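Local coordinates for protein purine nucleoside phosphorylase (Thermus thermophilus, PDB 1ODK) that probably catalyses the phosphate-dependent cleavage of purine nucleosides into a free purine base and ribose 1-phosphate, at residues 69-74 and 186-191; 82-87 and 230-235. All blocks are in the same frame, centred on the assembly; numbering follows the deposited sequence.

In the fold
From the N terminus, the chain passes through its first strands and helix 23-33 before helix 67-79, which is followed after a short turn by strand 84-93, so one half of each contact lies in consecutive elements. Interaction 1 closes the first long loop when helix 182-192 returns to residues 69-74. Interaction 2 closes the second at the C terminus, where helix 214-233 and the final residues reach 82-87. Because the four segments alternate along the sequence, the two loops cross. The centres of the contacts are 15 Å apart, on opposite faces of strand 84-93: interaction 1 joins two helices above one face of the sheet, whereas interaction 2 fastens the C-terminal helix to the other.

Interaction 1. Residues 69-74 and 186-191; sequences SAAIVV and FLLGRM
Leu188 bridges the gap between the two helices and meets both Ala71 and Val74 with a single methyl group. Of the three residues it has the most surface buried by the contact. Its CG stands anti to the carbonyl carbon (chi1 -73°), and the next torsion extends CD1 away from CA (chi2 174°), so that this branch forms the far end of the side chain. Leu188 CD1 comes to 3.8 Å from Ala71 CA and 3.9 Å from Ala71 CB, so it lies against the alanine backbone as well as its methyl group.

One turn further along helix 67-79, Val74 takes the other part of the contact. With its CG1 anti to the backbone N (chi1 171°), this branch is turned to the leucine, and the two side chains cross at a slant. Val74 CG1 is 3.8 Å from Leu188 CD1 and 4.0 Å from Leu188 CB, which places it alongside the leucine from its root to its end. The closest alpha carbons, those of Val74 and Leu188, are 7.6 Å apart. No hydrogen bond crosses between the segments, and the touching residues are all buried.

Helix 114-120 covers the contact, with Thr115 against Ala71 and Tyr119 against Leu188. Leu187 and Met191 also pack on Tyr173 of a second subunit, while Ile72 meets Phe159 of a third. Such apolar pairing of helices 67-79 and 182-192 beside a mixed sheet belongs to the alpha/beta fold of the phosphorylase superfamily.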
loop_
_atom_site.group_PDB
_atom_site.type_symbol
_atom_site.label_atom_id
_atom_site.label_comp_id
_atom_site.label_asym_id
_atom_site.label_seq_id
_atom_site.Cartn_x
_atom_site.Cartn_y
_atom_site.Cartn_z
ATOM N N SER B 69 12.930 -13.106 -14.686
ATOM C CA SER B 69 13.586 -14.013 -15.617
ATOM C C SER B 69 13.094 -15.440 -15.393
ATOM O O SER B 69 12.791 -16.160 -16.346
ATOM C CB SER B 69 15.110 -13.955 -15.430
ATOM O OG SER B 69 15.782 -14.720 -16.423
ATOM N N ALA B 70 13.007 -15.847 -14.129
ATOM C CA ALA B 70 12.563 -17.199 -13.810
ATOM C C ALA B 70 11.116 -17.430 -14.228
ATOM O O ALA B 70 10.769 -18.521 -14.681
ATOM C CB ALA B 70 12.728 -17.472 -12.313
ATOM N N ALA B 71 10.275 -16.407 -14.087
ATOM C CA ALA B 71 8.865 -16.538 -14.449
ATOM C C ALA B 71 8.711 -16.764 -15.942
ATOM O O ALA B 71 7.901 -17.586 -16.372
ATOM C CB ALA B 71 8.076 -15.293 -14.014
ATOM N N ILE B 72 9.486 -16.032 -16.732
ATOM C CA ILE B 72 9.437 -16.185 -18.180
ATOM C C ILE B 72 9.828 -17.613 -18.562
ATOM O O ILE B 72 9.191 -18.233 -19.413
ATOM C CB ILE B 72 10.408 -15.204 -18.868
ATOM C CG1 ILE B 72 9.784 -13.807 -18.909
ATOM C CG2 ILE B 72 10.770 -15.711 -20.273
ATOM C CD1 ILE B 72 10.757 -12.717 -19.337
ATOM N N VAL B 73 10.883 -18.124 -17.931
ATOM C CA VAL B 73 11.365 -19.471 -18.223
ATOM C C VAL B 73 10.371 -20.540 -17.772
ATOM O O VAL B 73 10.110 -21.501 -18.501
ATOM C CB VAL B 73 12.747 -19.717 -17.564
ATOM C CG1 VAL B 73 13.187 -21.171 -17.773
ATOM C CG2 VAL B 73 13.776 -18.780 -18.170
ATOM N N VAL B 74 9.808 -20.367 -16.583
ATOM C CA VAL B 74 8.829 -21.317 -16.058
ATOM C C VAL B 74 7.569 -21.342 -16.933
ATOM O O VAL B 74 7.090 -22.413 -17.305
ATOM C CB VAL B 74 8.450 -20.967 -14.592
ATOM C CG1 VAL B 74 7.284 -21.823 -14.121
ATOM C CG2 VAL B 74 9.651 -21.192 -13.683
ATOM N N PHE B 186 6.896 -21.018 -7.157
ATOM C CA PHE B 186 5.836 -21.583 -6.325
ATOM C C PHE B 186 4.466 -21.078 -6.768
ATOM O O PHE B 186 3.529 -21.863 -6.917
ATOM C CB PHE B 186 6.082 -21.235 -4.848
ATOM C CG PHE B 186 7.268 -21.949 -4.237
ATOM C CD1 PHE B 186 7.747 -21.581 -2.982
ATOM C CD2 PHE B 186 7.899 -22.997 -4.910
ATOM C CE1 PHE B 186 8.836 -22.241 -2.404
ATOM C CE2 PHE B 186 8.985 -23.664 -4.346
ATOM C CZ PHE B 186 9.455 -23.283 -3.091
ATOM N N LEU B 187 4.354 -19.768 -6.976
ATOM C CA LEU B 187 3.098 -19.171 -7.417
ATOM C C LEU B 187 2.663 -19.768 -8.750
ATOM O O LEU B 187 1.516 -20.198 -8.910
ATOM C CB LEU B 187 3.251 -17.651 -7.569
ATOM C CG LEU B 187 2.035 -16.923 -8.156
ATOM C CD1 LEU B 187 0.848 -17.108 -7.226
ATOM C CD2 LEU B 187 2.345 -15.440 -8.349
ATOM N N LEU B 188 3.579 -19.792 -9.713
ATOM C CA LEU B 188 3.257 -20.329 -11.028
ATOM C C LEU B 188 2.909 -21.810 -10.971
ATOM O O LEU B 188 2.120 -22.297 -11.782
ATOM C CB LEU B 188 4.415 -20.083 -12.001
ATOM C CG LEU B 188 4.532 -18.609 -12.416
ATOM C CD1 LEU B 188 5.779 -18.398 -13.264
ATOM C CD2 LEU B 188 3.278 -18.192 -13.189
ATOM N N GLY B 189 3.495 -22.529 -10.019
ATOM C CA GLY B 189 3.189 -23.942 -9.887
ATOM C C GLY B 189 1.702 -24.113 -9.615
ATOM O O GLY B 189 1.030 -24.959 -10.219
ATOM N N ARG B 190 1.172 -23.302 -8.705
ATOM C CA ARG B 190 -0.249 -23.377 -8.386
ATOM C C ARG B 190 -1.121 -22.824 -9.519
ATOM O O ARG B 190 -2.125 -23.432 -9.896
ATOM C CB ARG B 190 -0.542 -22.627 -7.080
ATOM C CG ARG B 190 -0.022 -23.324 -5.816
ATOM C CD ARG B 190 -0.561 -24.751 -5.720
ATOM N NE ARG B 190 -0.732 -25.207 -4.344
ATOM C CZ ARG B 190 0.257 -25.582 -3.539
ATOM N NH1 ARG B 190 1.514 -25.564 -3.969
ATOM N NH2 ARG B 190 -0.011 -25.977 -2.298
ATOM N N MET B 191 -0.732 -21.681 -10.076
ATOM C CA MET B 191 -1.504 -21.067 -11.158
ATOM C C MET B 191 -1.600 -21.937 -12.408
ATOM O O MET B 191 -2.654 -22.012 -13.050
ATOM C CB MET B 191 -0.887 -19.722 -11.564
ATOM C CG MET B 191 -1.001 -18.602 -10.533
ATOM S SD MET B 191 -0.139 -17.115 -11.105
ATOM C CE MET B 191 -1.217 -16.579 -12.427
#

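Interaction 2. Residues 82-87 and 230-235; sequences ARVLVR and EAVLEV
Apolar contacts join Val84 and Val86, which point from one face of the strand, to Val232 and Val235 at the C terminus. Val84 CG1 is received by two valines: it lies 3.6 Å from Val235 CG2 and 4.1 Å from Val232 CG1. Two residues further along the strand, Val86 turns CG2 toward Val232 on helix 214-233, and this methyl of Val86 is 3.5 Å from Val232 CG1. A single branch of Val232 therefore spans both strand residues. Val235 reaches Val84 through CG2, which its torsion (chi1 -64°) sets between the backbone N and the carbonyl carbon.

The strand sends Val84 and Val86, the latter also touching Val133 of helix 131-144, to helix 214-233 on one face and Leu85 to the opposite one, as expected for a strand inside a sheet that has helices on both sides, the alpha/beta fold of the phosphorylase superfamily.

Polar interactions lie around the apolar contact, and none crosses directly between the segments. Backbone hydrogen bonds of Val84 with Glu15 and Val17, and of Leu85 with Arg195, tie the strand to its neighbours on the sheet. Arg16 holds the chain end at two points, pairing through NH1 with the terminal carboxylate oxygen OXT of Val235 in a salt bridge and through NE with the carbonyl oxygen of Val232 in a hydrogen bond.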
loop_
_atom_site.group_PDB
_atom_site.type_symbol
_atom_site.label_atom_id
_atom_site.label_comp_id
_atom_site.label_asym_id
_atom_site.label_seq_id
_atom_site.Cartn_x
_atom_site.Cartn_y
_atom_site.Cartn_z
ATOM N N ALA B 82 6.706 -29.200 -19.285
ATOM C CA ALA B 82 7.277 -29.437 -17.961
ATOM C C ALA B 82 6.140 -29.639 -16.961
ATOM O O ALA B 82 5.152 -28.902 -16.979
ATOM C CB ALA B 82 8.164 -28.257 -17.540
ATOM N N ARG B 83 6.285 -30.639 -16.095
ATOM C CA ARG B 83 5.264 -30.964 -15.100
ATOM C C ARG B 83 5.794 -30.940 -13.670
ATOM O O ARG B 83 5.052 -30.660 -12.729
ATOM C CB ARG B 83 4.674 -32.343 -15.405
ATOM C CG ARG B 83 3.939 -32.388 -16.733
ATOM C CD ARG B 83 2.652 -31.574 -16.663
ATOM N NE ARG B 83 2.281 -31.002 -17.956
ATOM C CZ ARG B 83 2.132 -31.697 -19.080
ATOM N NH1 ARG B 83 2.320 -33.011 -19.085
ATOM N NH2 ARG B 83 1.799 -31.073 -20.204
ATOM N N VAL B 84 7.077 -31.250 -13.518
ATOM C CA VAL B 84 7.734 -31.253 -12.217
ATOM C C VAL B 84 8.979 -30.380 -12.354
ATOM O O VAL B 84 9.906 -30.723 -13.087
ATOM C CB VAL B 84 8.136 -32.688 -11.802
ATOM C CG1 VAL B 84 8.830 -32.668 -10.456
ATOM C CG2 VAL B 84 6.894 -33.578 -11.745
ATOM N N LEU B 85 8.997 -29.249 -11.654
ATOM C CA LEU B 85 10.126 -28.332 -11.749
ATOM C C LEU B 85 10.749 -28.031 -10.399
ATOM O O LEU B 85 10.088 -27.506 -9.499
ATOM C CB LEU B 85 9.686 -27.020 -12.413
ATOM C CG LEU B 85 8.990 -27.157 -13.771
ATOM C CD1 LEU B 85 7.533 -27.528 -13.550
ATOM C CD2 LEU B 85 9.069 -25.848 -14.542
ATOM N N VAL B 86 12.030 -28.355 -10.267
ATOM C CA VAL B 86 12.734 -28.131 -9.015
ATOM C C VAL B 86 13.882 -27.145 -9.159
ATOM O O VAL B 86 14.856 -27.397 -9.874
ATOM C CB VAL B 86 13.276 -29.466 -8.435
ATOM C CG1 VAL B 86 14.090 -29.209 -7.166
ATOM C CG2 VAL B 86 12.110 -30.405 -8.133
ATOM N N ARG B 87 13.753 -26.006 -8.489
ATOM C CA ARG B 87 14.808 -25.010 -8.517
ATOM C C ARG B 87 15.975 -25.500 -7.672
ATOM O O ARG B 87 15.787 -26.040 -6.582
ATOM C CB ARG B 87 14.317 -23.664 -7.960
ATOM C CG ARG B 87 15.455 -22.684 -7.627
ATOM C CD ARG B 87 14.942 -21.280 -7.319
ATOM N NE ARG B 87 15.888 -20.507 -6.507
ATOM C CZ ARG B 87 17.106 -20.146 -6.897
ATOM N NH1 ARG B 87 17.550 -20.477 -8.106
ATOM N NH2 ARG B 87 17.887 -19.463 -6.069
ATOM N N GLU B 230 17.228 -37.175 -7.351
ATOM C CA GLU B 230 16.609 -38.304 -6.672
ATOM C C GLU B 230 15.145 -38.006 -6.356
ATOM O O GLU B 230 14.275 -38.871 -6.490
ATOM C CB GLU B 230 17.368 -38.609 -5.381
ATOM C CG GLU B 230 18.736 -39.210 -5.621
ATOM C CD GLU B 230 18.647 -40.556 -6.313
ATOM O OE1 GLU B 230 19.234 -40.715 -7.402
ATOM O OE2 GLU B 230 17.981 -41.457 -5.764
ATOM N N ALA B 231 14.879 -36.772 -5.947
ATOM C CA ALA B 231 13.529 -36.349 -5.599
ATOM C C ALA B 231 12.546 -36.338 -6.771
ATOM O O ALA B 231 11.416 -36.816 -6.638
ATOM C CB ALA B 231 13.575 -34.960 -4.945
ATOM N N VAL B 232 12.959 -35.797 -7.918
ATOM C CA VAL B 232 12.049 -35.734 -9.061
ATOM C C VAL B 232 11.658 -37.103 -9.586
ATOM O O VAL B 232 10.621 -37.248 -10.233
ATOM C CB VAL B 232 12.620 -34.889 -10.236
ATOM C CG1 VAL B 232 12.772 -33.443 -9.799
ATOM C CG2 VAL B 232 13.944 -35.454 -10.715
ATOM N N LEU B 233 12.482 -38.105 -9.311
ATOM C CA LEU B 233 12.171 -39.458 -9.748
ATOM C C LEU B 233 11.121 -40.064 -8.817
ATOM O O LEU B 233 10.425 -41.008 -9.184
ATOM C CB LEU B 233 13.438 -40.322 -9.756
ATOM C CG LEU B 233 14.142 -40.481 -11.114
ATOM C CD1 LEU B 233 14.434 -39.123 -11.726
ATOM C CD2 LEU B 233 15.421 -41.281 -10.923
ATOM N N GLU B 234 11.004 -39.496 -7.618
ATOM C CA GLU B 234 10.051 -39.959 -6.608
ATOM C C GLU B 234 8.635 -39.472 -6.883
ATOM O O GLU B 234 7.680 -39.949 -6.275
ATOM C CB GLU B 234 10.473 -39.466 -5.224
ATOM C CG GLU B 234 11.845 -39.926 -4.786
ATOM C CD GLU B 234 11.841 -41.346 -4.267
ATOM O OE1 GLU B 234 11.344 -42.245 -4.979
ATOM O OE2 GLU B 234 12.343 -41.560 -3.144
ATOM N N VAL B 235 8.503 -38.506 -7.784
ATOM C CA VAL B 235 7.197 -37.956 -8.119
ATOM C C VAL B 235 6.891 -38.149 -9.598
ATOM O O VAL B 235 5.695 -38.111 -9.958
ATOM C CB VAL B 235 7.116 -36.447 -7.776
ATOM C CG1 VAL B 235 7.262 -36.246 -6.274
ATOM C CG2 VAL B 235 8.202 -35.683 -8.514
ATOM O OXT VAL B 235 7.852 -38.323 -10.379
#